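Local structure of EchA1_1 (Mycobacterium avium subsp. paratuberculosis, 3R9T) at residues A56-G61 and A195-A200. The protein probably catalyses the reversible hydration of (2E)-enoyl-CoA to (3S)-3-hydroxyacyl-CoA in fatty acid metabolism. Numbering follows the deposited sequence.
Sequences AVVLTG and AALALA
Val58 meets the helix with both of its methyls. CG1 of Val58, which stands anti to the backbone N (chi1 173°), touches the methyl of Ala196. The distance from Val58 CG1 to Ala196 CB is 4.0 Å. CG2 of Val58, anti to the carbonyl carbon, reaches to 4.4 Å from CD2 of Leu197. Beta-branching suits this place: two methyls fixed close to an extended backbone can touch two successive helix residues. Two residues back along the strand, CB of Ala56 approaches CB of Ala200 to 4.1 Å, methyl against methyl. Ala56 and Val58 project from the same face of the strand, and Ala196 and Ala200, one helical turn apart, answer them in reverse order, since the two segments run nearly antiparallel (161°). Where alanine faces alanine the backbones come close, Ala56 CA lying 6.3 Å from Ala200 CA. Leu197 starts from the flank of the helix, and its longer chain carries CD2 back toward the strand. No hydrogen bond crosses the interface; it is apolar packing, mostly buried. Strand 56-61 runs between strands 19-24 and 104-108 in the main sheet of the crotonase fold, and helix 192-204 lies along the face of the sheet from which Ala56 and Val58 project: Leu197 also touches Val19, Ala196 and Ala200 rest on Ile105, and Leu199 extends to strand 125-129 and Arg164 of a second subunit.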
ATOM      1  N   ALA B  56       9.296  -3.251  24.957  1.00 23.91           N
ATOM      2  CA  ALA B  56       8.695  -3.973  23.833  1.00 22.75           C
ATOM      3  C   ALA B  56       7.813  -5.097  24.364  1.00 21.98           C
ATOM      4  O   ALA B  56       7.983  -5.568  25.489  1.00 23.27           O
ATOM      5  CB  ALA B  56       9.775  -4.553  22.919  1.00 22.52           C
ATOM      6  N   VAL B  57       6.870  -5.521  23.532  1.00 20.37           N
ATOM      7  CA  VAL B  57       5.966  -6.593  23.856  1.00 20.78           C
ATOM      8  C   VAL B  57       5.999  -7.635  22.768  1.00 20.53           C
ATOM      9  O   VAL B  57       5.929  -7.291  21.584  1.00 18.84           O
ATOM     10  CB  VAL B  57       4.547  -6.048  23.956  1.00 20.45           C
ATOM     11  CG1 VAL B  57       3.520  -7.174  24.129  1.00 22.49           C
ATOM     12  CG2 VAL B  57       4.471  -5.044  25.099  1.00 21.16           C
ATOM     13  N   VAL B  58       6.101  -8.898  23.180  1.00 20.60           N
ATOM     14  CA  VAL B  58       5.936 -10.054  22.294  1.00 19.76           C
ATOM     15  C   VAL B  58       4.690 -10.842  22.684  1.00 20.52           C
ATOM     16  O   VAL B  58       4.481 -11.135  23.875  1.00 22.45           O
ATOM     17  CB  VAL B  58       7.159 -10.995  22.349  1.00 20.11           C
ATOM     18  CG1 VAL B  58       6.918 -12.282  21.563  1.00 19.12           C
ATOM     19  CG2 VAL B  58       8.390 -10.289  21.809  1.00 19.26           C
ATOM     20  N   LEU B  59       3.877 -11.166  21.674  1.00 19.62           N
ATOM     21  CA  LEU B  59       2.654 -11.953  21.825  1.00 19.92           C
ATOM     22  C   LEU B  59       2.879 -13.299  21.147  1.00 20.20           C
ATOM     23  O   LEU B  59       3.255 -13.334  19.989  1.00 19.43           O
ATOM     24  CB  LEU B  59       1.452 -11.245  21.171  1.00 19.44           C
ATOM     25  CG  LEU B  59       0.135 -12.039  21.228  1.00 19.59           C
ATOM     26  CD1 LEU B  59      -0.341 -12.160  22.682  1.00 19.67           C
ATOM     27  CD2 LEU B  59      -0.937 -11.413  20.313  1.00 20.97           C
ATOM     28  N   THR B  60       2.647 -14.402  21.863  1.00 21.46           N
ATOM     29  CA  THR B  60       2.816 -15.746  21.298  1.00 21.93           C
ATOM     30  C   THR B  60       1.741 -16.684  21.882  1.00 22.90           C
ATOM     31  O   THR B  60       0.915 -16.268  22.716  1.00 23.04           O
ATOM     32  CB  THR B  60       4.259 -16.250  21.582  1.00 22.79           C
ATOM     33  OG1 THR B  60       4.614 -17.348  20.717  1.00 23.13           O
ATOM     34  CG2 THR B  60       4.422 -16.630  23.072  1.00 23.79           C
ATOM     35  N   GLY B  61       1.737 -17.930  21.420  1.00 23.19           N
ATOM     36  CA  GLY B  61       0.769 -18.919  21.858  1.00 24.30           C
ATOM     37  C   GLY B  61       1.492 -20.031  22.584  1.00 25.41           C
ATOM     38  O   GLY B  61       2.616 -20.385  22.227  1.00 25.25           O
ATOM     39  N   ALA B 195      13.696 -15.849  18.297  1.00 24.83           N
ATOM     40  CA  ALA B 195      13.823 -14.960  17.148  1.00 23.78           C
ATOM     41  C   ALA B 195      13.102 -13.643  17.404  1.00 22.62           C
ATOM     42  O   ALA B 195      13.608 -12.562  17.067  1.00 22.80           O
ATOM     43  CB  ALA B 195      13.272 -15.632  15.906  1.00 23.06           C
ATOM     44  N   ALA B 196      11.923 -13.718  18.014  1.00 21.70           N
ATOM     45  CA  ALA B 196      11.167 -12.500  18.319  1.00 21.25           C
ATOM     46  C   ALA B 196      11.862 -11.641  19.380  1.00 21.33           C
ATOM     47  O   ALA B 196      11.842 -10.424  19.303  1.00 20.71           O
ATOM     48  CB  ALA B 196       9.747 -12.841  18.758  1.00 20.56           C
ATOM     49  N   LEU B 197      12.441 -12.267  20.394  1.00 21.78           N
ATOM     50  CA  LEU B 197      13.205 -11.525  21.399  1.00 22.59           C
ATOM     51  C   LEU B 197      14.433 -10.848  20.779  1.00 23.52           C
ATOM     52  O   LEU B 197      14.817  -9.746  21.191  1.00 23.44           O
ATOM     53  CB  LEU B 197      13.625 -12.453  22.541  1.00 22.99           C
ATOM     54  CG  LEU B 197      12.469 -12.903  23.443  1.00 23.16           C
ATOM     55  CD1 LEU B 197      12.987 -13.961  24.436  1.00 27.16           C
ATOM     56  CD2 LEU B 197      11.796 -11.744  24.178  1.00 24.10           C
ATOM     57  N   ALA B 198      15.049 -11.496  19.789  1.00 23.97           N
ATOM     58  CA  ALA B 198      16.190 -10.894  19.102  1.00 24.50           C
ATOM     59  C   ALA B 198      15.749  -9.654  18.299  1.00 23.98           C
ATOM     60  O   ALA B 198      16.437  -8.626  18.291  1.00 24.13           O
ATOM     61  CB  ALA B 198      16.864 -11.907  18.189  1.00 25.28           C
ATOM     62  N   LEU B 199      14.608  -9.763  17.618  1.00 23.57           N
ATOM     63  CA  LEU B 199      14.045  -8.613  16.908  1.00 23.37           C
ATOM     64  C   LEU B 199      13.678  -7.501  17.907  1.00 22.86           C
ATOM     65  O   LEU B 199      13.957  -6.320  17.669  1.00 23.00           O
ATOM     66  CB  LEU B 199      12.819  -9.023  16.089  1.00 23.56           C
ATOM     67  CG  LEU B 199      12.131  -7.924  15.268  1.00 22.80           C
ATOM     68  CD1 LEU B 199      13.151  -7.249  14.316  1.00 24.20           C
ATOM     69  CD2 LEU B 199      10.965  -8.505  14.483  1.00 22.91           C
ATOM     70  N   ALA B 200      13.068  -7.868  19.030  1.00 21.80           N
ATOM     71  CA  ALA B 200      12.767  -6.883  20.067  1.00 22.26           C
ATOM     72  C   ALA B 200      14.031  -6.132  20.486  1.00 23.34           C
ATOM     73  O   ALA B 200      14.012  -4.899  20.652  1.00 22.63           O
ATOM     74  CB  ALA B 200      12.130  -7.539  21.280  1.00 22.83           C
TER